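Local coordinates for invasion-associated protein B (PDB 3DTD) that is of unknown molecular function but belongs to the invasion associated locus B family and probably helps Bartonella henselae to enter host cells, at residues L133-A138 and P143-L148; H48-E51 and R57-V60; A124-K129 and A158-I163. One frame throughout, in Å; residues are numbered along the deposited sequence.

Contact 1: residues L133-A138 and P143-L148; sequences LAMTIA and PPLNDL
The ring of Pro143 meets Ile137 through its CD corner, with Pro143 CD 3.6 Å from Ile137 O and also against Ile137 CB. Farther along, next to the Met135–Leu145 pair, the edge of the Asn146 side chain approaches the methyl group of Ala134; the assignment of its amide atoms is uncertain. The backbones of strands 130-136 and 144-151 run antiparallel here. Met135 and Leu145 form a hydrogen-bonded pair, each giving its N-H to the other's carbonyl, with Leu145 N 2.8 Å from Met135 O. Ile137 N is held by Pro143 O at 2.8 Å. Thr136 and Pro144 make the neighbouring non-hydrogen-bonded pair, their side chains on the reverse face.

Met135 and Leu145 stand side by side, Met135 CG 4.0 Å from Leu145 CB. With chi1 at 58° Met135 CG sits between the backbone N and the carbonyl carbon, and the bend at chi3 turns CE toward Leu148. Ile137 crosses the same leucine at a slant, its CG1 3.9 Å from Leu145 CB. Beyond this apolar row Met135 also packs on Ile82 and Val78.

The ladder opens past Leu145, and a water enters the gap: it donates to Leu133 O at 2.7 Å and to Leu145 O, and accepts from Leu148 N. Direct pairing resumes where Leu133 N reaches Leu148 O at 2.9 Å. The chemistry is consistent with a water standing in for direct backbone bonds where the ladder is interrupted, while the face carrying Met135 and Leu145 remains hydrophobic.

Contact 2: residues H48-E51 and R57-V60; sequences HRQE and RVVV
Gln50 and Val58 cross at about a right angle: the valine methyl CG2 lies 3.7 Å from Gln50 CD, against the side-chain amide. Gln50 reaches it because CG takes the place between backbone N and carbonyl carbon (chi1 68°) and the rest of the chain is extended. The second pair is laid out differently. Glu51 and Val60 run side by side in the same direction, Val60 CG1 being 3.6 Å from Glu51 CB.

Past CG the glutamate bends at chi2 and leads its carboxylate away from the valine, toward Arg49. There it forms a salt bridge, gripped side-on by Arg49: NE to Glu51 OE2 at 2.8 Å, with NH2 bonding to Glu51 OE1, both from above the carboxylate plane. Gln151 N adds a further bond to OE2, which ties the hairpin to strand 144-151. Leu25 of a third subunit packs on Val59 and Val60.

In the backbone, Glu51 N bonds to Val60 O at 2.7 Å and Glu51 O receives Val59 N at 3.0 Å. Two consecutive residues, Val59 and Val60, thus face the single Glu51, the definition of a classic beta bulge, here in the hairpin of strands 42-52 and 58-66.

Contact 3: residues A124-K129 and A158-I163; sequences ALRAGK and ALNRLI
Arg126 stretches from the last turn of helix 119-127 to Leu159 on helix 155-168, a helix-to-helix contact carried by one arginine side chain in a protein otherwise built mainly from antiparallel beta sheet. The guanidinium carries nearly all of the contact. Leu159 lies over one of its faces, with the methyl CD2 3.4 Å from Arg126 NH1, and the two side chains cross at about a right angle. Asn160 and Ile163 are at the guanidinium edge; Ile163 CD1 is 4.3 Å from Arg126 NH2. The approach of the Asn160 side chain is modelled too close to NH2 to interpret, so the nature of that polar meeting remains doubtful.

The arginine is aimed by its own chain and by a neighbour. CG leaves on the side of the backbone N, opposite the carbonyl carbon, and a bend at chi3 (97°) then swings the guanidinium onto the other helix. Ser156, just ahead of the second segment in the same helix, accepts from Arg126 NE through its OG, which gives the group a polar anchor beside the apolar cover of Leu159.

Farther out, both helices are seated on sheet. Leu159 also rests on Met47 of strand 42-52, and Ala158 on Trp32 and Ile34 of strand 32-39, while Ala124 and Leu125 pack on Val92 of strand 88-92. The arginine therefore spans two helices that lean on different sheets. Helix 155-168 is regular where the arginine lands: Leu162 N is 3.0 Å from Ala158 O, and Ile163 N donates to Leu159 O at 2.9 Å.

Contact 2 comes first along the chain and closes before the others begin; contact 1 is nested inside the loop that contact 3 closes. Contacts 1 and 2 are hairpins of different antiparallel sheets, with centres about 16 Å apart, yet they touch where Leu133 CD2 packs on Val60 CG2 at 3.9 Å. Contact 3 is helical, its centre about 25 Å from that of contact 1 and about 18 Å from that of contact 2. Helix 119-127 leads into strand 130-136 and strand 144-151 into helix 155-168, so the hairpin of contact 1 connects the helices of contact 3. Those helices rest on different sheets, so the sheets are probably tied at more than one place.

Contact 1: residues L133-A138 and P143-L148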
loop_
_atom_site.group_PDB
_atom_site.type_symbol
_atom_site.label_atom_id
_atom_site.label_comp_id
_atom_site.label_asym_id
_atom_site.label_seq_id
_atom_site.Cartn_x
_atom_site.Cartn_y
_atom_site.Cartn_z
ATOM N N LEU C 133 39.958 -13.046 6.894
ATOM C CA LEU C 133 40.058 -11.637 7.271
ATOM C C LEU C 133 40.168 -11.469 8.785
ATOM O O LEU C 133 39.515 -12.186 9.547
ATOM C CB LEU C 133 38.863 -10.834 6.748
ATOM C CG LEU C 133 38.588 -10.488 5.275
ATOM C CD1 LEU C 133 39.718 -10.856 4.303
ATOM C CD2 LEU C 133 37.291 -11.113 4.821
ATOM N N ALA C 134 41.000 -10.521 9.208
ATOM C CA ALA C 134 41.154 -10.177 10.622
ATOM C C ALA C 134 41.121 -8.662 10.810
ATOM O O ALA C 134 41.877 -7.929 10.164
ATOM C CB ALA C 134 42.451 -10.760 11.176
ATOM N N MET C 135 40.236 -8.198 11.689
ATOM C CA MET C 135 40.088 -6.763 11.962
ATOM C C MET C 135 39.684 -6.496 13.414
ATOM O O MET C 135 39.484 -7.431 14.190
ATOM C CB MET C 135 39.111 -6.109 10.967
ATOM C CG MET C 135 37.712 -6.708 10.942
ATOM S SD MET C 135 36.857 -6.459 9.370
ATOM C CE MET C 135 37.553 -7.771 8.377
ATOM N N THR C 136 39.580 -5.220 13.774
ATOM C CA THR C 136 39.229 -4.811 15.131
ATOM C C THR C 136 37.879 -4.086 15.128
ATOM O O THR C 136 37.634 -3.219 14.291
ATOM C CB THR C 136 40.327 -3.893 15.731
ATOM O OG1 THR C 136 41.619 -4.467 15.492
ATOM C CG2 THR C 136 40.134 -3.713 17.225
ATOM N N ILE C 137 37.007 -4.458 16.059
ATOM C CA ILE C 137 35.714 -3.799 16.232
ATOM C C ILE C 137 35.883 -2.514 17.050
ATOM O O ILE C 137 36.563 -2.515 18.078
ATOM C CB ILE C 137 34.686 -4.747 16.913
ATOM C CG1 ILE C 137 34.578 -6.066 16.136
ATOM C CG2 ILE C 137 33.309 -4.087 17.028
ATOM C CD1 ILE C 137 33.782 -7.151 16.842
ATOM N N ALA C 138 35.288 -1.422 16.573
ATOM C CA ALA C 138 35.251 -0.165 17.323
ATOM C C ALA C 138 34.167 -0.241 18.392
ATOM O O ALA C 138 33.027 0.181 18.188
ATOM C CB ALA C 138 35.024 1.013 16.405
ATOM N N PRO C 143 37.367 -5.441 20.604
ATOM C CA PRO C 143 37.445 -6.883 20.358
ATOM C C PRO C 143 37.829 -7.207 18.911
ATOM O O PRO C 143 37.513 -6.435 18.005
ATOM C CB PRO C 143 36.013 -7.374 20.651
ATOM C CG PRO C 143 35.272 -6.197 21.214
ATOM C CD PRO C 143 35.967 -4.990 20.691
ATOM N N PRO C 144 38.526 -8.338 18.691
ATOM C CA PRO C 144 38.842 -8.724 17.317
ATOM C C PRO C 144 37.648 -9.346 16.589
ATOM O O PRO C 144 36.767 -9.934 17.221
ATOM C CB PRO C 144 39.959 -9.756 17.493
ATOM C CG PRO C 144 39.700 -10.366 18.826
ATOM C CD PRO C 144 39.069 -9.297 19.676
ATOM N N LEU C 145 37.621 -9.182 15.269
ATOM C CA LEU C 145 36.675 -9.885 14.411
ATOM C C LEU C 145 37.499 -10.741 13.454
ATOM O O LEU C 145 38.170 -10.218 12.560
ATOM C CB LEU C 145 35.770 -8.899 13.656
ATOM C CG LEU C 145 34.573 -9.449 12.862
ATOM C CD1 LEU C 145 33.548 -10.125 13.765
ATOM C CD2 LEU C 145 33.905 -8.350 12.052
ATOM N N ASN C 146 37.459 -12.057 13.664
ATOM C CA ASN C 146 38.346 -12.982 12.956
ATOM C C ASN C 146 37.638 -14.087 12.171
ATOM O O ASN C 146 38.292 -14.889 11.503
ATOM C CB ASN C 146 39.350 -13.610 13.935
ATOM C CG ASN C 146 40.302 -12.592 14.551
ATOM O OD1 ASN C 146 40.623 -11.562 13.952
ATOM N ND2 ASN C 146 40.769 -12.891 15.757
ATOM N N ASP C 147 36.309 -14.122 12.243
ATOM C CA ASP C 147 35.530 -15.206 11.634
ATOM C C ASP C 147 35.041 -14.935 10.200
ATOM O O ASP C 147 34.320 -15.748 9.616
ATOM C CB ASP C 147 34.364 -15.625 12.550
ATOM C CG ASP C 147 33.428 -14.469 12.901
ATOM O OD1 ASP C 147 32.429 -14.724 13.608
ATOM O OD2 ASP C 147 33.676 -13.315 12.487
ATOM N N LEU C 148 35.442 -13.798 9.641
ATOM C CA LEU C 148 35.070 -13.432 8.277
ATOM C C LEU C 148 36.100 -13.913 7.256
ATOM O O LEU C 148 37.294 -13.975 7.544
ATOM C CB LEU C 148 34.875 -11.920 8.161
ATOM C CG LEU C 148 33.489 -11.271 8.251
ATOM C CD1 LEU C 148 32.581 -11.874 9.316
ATOM C CD2 LEU C 148 33.679 -9.785 8.480
HETATM O O HOH W 1 37.185 -11.095 10.298
#

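Contact 2: residues H48-E51 and R57-V60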
loop_
_atom_site.group_PDB
_atom_site.type_symbol
_atom_site.label_atom_id
_atom_site.label_comp_id
_atom_site.label_asym_id
_atom_site.label_seq_id
_atom_site.Cartn_x
_atom_site.Cartn_y
_atom_site.Cartn_z
ATOM N N HIS C 48 34.311 -10.893 -9.173
ATOM C CA HIS C 48 33.684 -10.544 -7.894
ATOM C C HIS C 48 32.984 -11.671 -7.147
ATOM O O HIS C 48 32.602 -12.678 -7.732
ATOM C CB HIS C 48 32.757 -9.328 -8.040
ATOM C CG HIS C 48 31.640 -9.529 -9.013
ATOM N ND1 HIS C 48 30.362 -9.856 -8.618
ATOM C CD2 HIS C 48 31.609 -9.454 -10.364
ATOM C CE1 HIS C 48 29.590 -9.965 -9.682
ATOM N NE2 HIS C 48 30.323 -9.730 -10.754
ATOM N N ARG C 49 32.838 -11.464 -5.840
ATOM C CA ARG C 49 32.272 -12.433 -4.910
ATOM C C ARG C 49 31.659 -11.704 -3.703
ATOM O O ARG C 49 32.289 -10.820 -3.123
ATOM C CB ARG C 49 33.371 -13.399 -4.445
ATOM C CG ARG C 49 33.027 -14.257 -3.234
ATOM C CD ARG C 49 32.449 -15.592 -3.654
ATOM N NE ARG C 49 31.701 -16.235 -2.577
ATOM C CZ ARG C 49 30.487 -16.764 -2.707
ATOM N NH1 ARG C 49 29.858 -16.757 -3.876
ATOM N NH2 ARG C 49 29.912 -17.318 -1.656
ATOM N N GLN C 50 30.457 -12.052 -3.321
ATOM C CA GLN C 50 29.974 -11.601 -2.062
ATOM C C GLN C 50 29.627 -12.708 -1.142
ATOM O O GLN C 50 29.304 -13.759 -1.562
ATOM C CB GLN C 50 28.867 -10.585 -2.216
ATOM C CG GLN C 50 27.644 -11.097 -2.762
ATOM C CD GLN C 50 26.736 -10.025 -3.214
ATOM O OE1 GLN C 50 25.628 -10.285 -3.568
ATOM N NE2 GLN C 50 27.201 -8.816 -3.209
ATOM N N GLU C 51 29.753 -12.454 0.134
ATOM C CA GLU C 51 29.403 -13.408 1.174
ATOM C C GLU C 51 28.224 -12.895 1.997
ATOM O O GLU C 51 28.148 -11.712 2.329
ATOM C CB GLU C 51 30.599 -13.718 2.079
ATOM C CG GLU C 51 31.901 -14.093 1.358
ATOM C CD GLU C 51 31.886 -15.476 0.694
ATOM O OE1 GLU C 51 30.946 -16.274 0.919
ATOM O OE2 GLU C 51 32.837 -15.768 -0.059
ATOM N N ARG C 57 21.836 -11.405 3.959
ATOM C CA ARG C 57 22.331 -10.064 3.668
ATOM C C ARG C 57 23.862 -10.045 3.569
ATOM O O ARG C 57 24.550 -10.791 4.272
ATOM C CB ARG C 57 21.795 -9.022 4.663
ATOM C CG ARG C 57 22.321 -9.133 6.077
ATOM C CD ARG C 57 22.286 -7.786 6.773
ATOM N NE ARG C 57 23.177 -7.766 7.929
ATOM C CZ ARG C 57 24.404 -7.251 7.946
ATOM N NH1 ARG C 57 24.926 -6.676 6.869
ATOM N NH2 ARG C 57 25.115 -7.307 9.062
ATOM N N VAL C 58 24.372 -9.198 2.678
ATOM C CA VAL C 58 25.799 -9.123 2.366
ATOM C C VAL C 58 26.605 -8.547 3.532
ATOM O O VAL C 58 26.327 -7.449 4.009
ATOM C CB VAL C 58 26.050 -8.296 1.074
ATOM C CG1 VAL C 58 27.531 -8.293 0.693
ATOM C CG2 VAL C 58 25.215 -8.837 -0.079
ATOM N N VAL C 59 27.598 -9.310 3.978
ATOM C CA VAL C 59 28.461 -8.922 5.094
ATOM C C VAL C 59 29.847 -8.512 4.578
ATOM O O VAL C 59 30.424 -7.516 5.023
ATOM C CB VAL C 59 28.572 -10.071 6.134
ATOM C CG1 VAL C 59 29.421 -9.672 7.329
ATOM C CG2 VAL C 59 27.192 -10.501 6.602
ATOM N N VAL C 60 30.359 -9.281 3.623
ATOM C CA VAL C 60 31.658 -9.015 3.016
ATOM C C VAL C 60 31.596 -9.229 1.491
ATOM O O VAL C 60 30.892 -10.113 1.017
ATOM C CB VAL C 60 32.814 -9.799 3.755
ATOM C CG1 VAL C 60 32.494 -11.264 3.886
ATOM C CG2 VAL C 60 34.161 -9.614 3.094
#

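Contact 3: residues A124-K129 and A158-I163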
loop_
_atom_site.group_PDB
_atom_site.type_symbol
_atom_site.label_atom_id
_atom_site.label_comp_id
_atom_site.label_asym_id
_atom_site.label_seq_id
_atom_site.Cartn_x
_atom_site.Cartn_y
_atom_site.Cartn_z
ATOM N N ALA C 124 49.065 -17.925 -4.326
ATOM C CA ALA C 124 48.509 -18.461 -3.082
ATOM C C ALA C 124 46.987 -18.485 -3.115
ATOM O O ALA C 124 46.372 -19.429 -2.623
ATOM C CB ALA C 124 49.005 -17.659 -1.883
ATOM N N LEU C 125 46.398 -17.441 -3.701
ATOM C CA LEU C 125 44.950 -17.328 -3.910
ATOM C C LEU C 125 44.402 -18.438 -4.813
ATOM O O LEU C 125 43.309 -18.951 -4.574
ATOM C CB LEU C 125 44.614 -15.957 -4.516
ATOM C CG LEU C 125 44.006 -14.754 -3.776
ATOM C CD1 LEU C 125 43.915 -14.882 -2.262
ATOM C CD2 LEU C 125 44.735 -13.483 -4.176
ATOM N N ARG C 126 45.171 -18.796 -5.843
ATOM C CA ARG C 126 44.810 -19.868 -6.778
ATOM C C ARG C 126 44.798 -21.242 -6.119
ATOM O O ARG C 126 43.973 -22.084 -6.460
ATOM C CB ARG C 126 45.761 -19.899 -7.977
ATOM C CG ARG C 126 45.907 -18.584 -8.703
ATOM C CD ARG C 126 46.844 -18.708 -9.881
ATOM N NE ARG C 126 46.062 -18.922 -11.088
ATOM C CZ ARG C 126 45.972 -18.058 -12.089
ATOM N NH1 ARG C 126 46.650 -16.916 -12.069
ATOM N NH2 ARG C 126 45.210 -18.352 -13.125
ATOM N N ALA C 127 45.710 -21.454 -5.173
ATOM C CA ALA C 127 45.833 -22.734 -4.474
ATOM C C ALA C 127 45.031 -22.799 -3.172
ATOM O O ALA C 127 44.903 -23.867 -2.570
ATOM C CB ALA C 127 47.310 -23.051 -4.209
ATOM N N GLY C 128 44.487 -21.663 -2.747
ATOM C CA GLY C 128 43.809 -21.566 -1.455
ATOM C C GLY C 128 42.337 -21.918 -1.465
ATOM O O GLY C 128 41.731 -22.046 -2.527
ATOM N N LYS C 129 41.772 -22.069 -0.269
ATOM C CA LYS C 129 40.346 -22.354 -0.089
ATOM C C LYS C 129 39.584 -21.160 0.492
ATOM O O LYS C 129 38.482 -20.840 0.043
ATOM C CB LYS C 129 40.148 -23.597 0.787
ATOM C CG LYS C 129 39.960 -24.888 -0.016
ATOM C CD LYS C 129 40.491 -26.117 0.710
ATOM C CE LYS C 129 41.966 -26.342 0.401
ATOM N NZ LYS C 129 42.471 -27.618 0.977
ATOM N N ALA C 158 38.310 -18.198 -12.791
ATOM C CA ALA C 158 37.833 -16.847 -13.077
ATOM C C ALA C 158 38.981 -15.909 -13.470
ATOM O O ALA C 158 38.825 -15.079 -14.362
ATOM C CB ALA C 158 37.041 -16.281 -11.905
ATOM N N LEU C 159 40.133 -16.058 -12.820
ATOM C CA LEU C 159 41.304 -15.249 -13.157
ATOM C C LEU C 159 41.877 -15.604 -14.531
ATOM O O LEU C 159 42.319 -14.721 -15.260
ATOM C CB LEU C 159 42.372 -15.345 -12.068
ATOM C CG LEU C 159 43.600 -14.438 -12.169
ATOM C CD1 LEU C 159 43.233 -12.969 -12.388
ATOM C CD2 LEU C 159 44.427 -14.599 -10.922
ATOM N N ASN C 160 41.843 -16.890 -14.876
ATOM C CA ASN C 160 42.198 -17.370 -16.215
ATOM C C ASN C 160 41.331 -16.781 -17.323
ATOM O O ASN C 160 41.824 -16.483 -18.411
ATOM C CB ASN C 160 42.118 -18.898 -16.281
ATOM C CG ASN C 160 43.235 -19.575 -15.518
ATOM O OD1 ASN C 160 44.182 -18.932 -15.089
ATOM N ND2 ASN C 160 43.123 -20.886 -15.343
ATOM N N ARG C 161 40.040 -16.636 -17.030
ATOM C CA ARG C 161 39.088 -15.981 -17.919
ATOM C C ARG C 161 39.375 -14.482 -18.050
ATOM O O ARG C 161 39.274 -13.926 -19.143
ATOM C CB ARG C 161 37.656 -16.240 -17.435
ATOM C CG ARG C 161 36.547 -15.615 -18.279
ATOM C CD ARG C 161 36.564 -16.084 -19.714
ATOM N NE ARG C 161 35.445 -15.522 -20.459
ATOM C CZ ARG C 161 35.424 -15.351 -21.775
ATOM N NH1 ARG C 161 36.474 -15.693 -22.514
ATOM N NH2 ARG C 161 34.353 -14.827 -22.349
ATOM N N LEU C 162 39.752 -13.850 -16.939
ATOM C CA LEU C 162 40.164 -12.448 -16.924
ATOM C C LEU C 162 41.419 -12.185 -17.760
ATOM O O LEU C 162 41.528 -11.140 -18.407
ATOM C CB LEU C 162 40.363 -11.964 -15.481
ATOM C CG LEU C 162 39.460 -10.846 -14.947
ATOM C CD1 LEU C 162 37.978 -11.108 -15.132
ATOM C CD2 LEU C 162 39.785 -10.559 -13.500
ATOM N N ILE C 163 42.349 -13.141 -17.739
ATOM C CA ILE C 163 43.558 -13.103 -18.570
ATOM C C ILE C 163 43.185 -13.221 -20.049
ATOM O O ILE C 163 43.688 -12.470 -20.883
ATOM C CB ILE C 163 44.581 -14.201 -18.143
ATOM C CG1 ILE C 163 45.108 -13.919 -16.730
ATOM C CG2 ILE C 163 45.761 -14.277 -19.114
ATOM C CD1 ILE C 163 45.663 -15.126 -16.001
#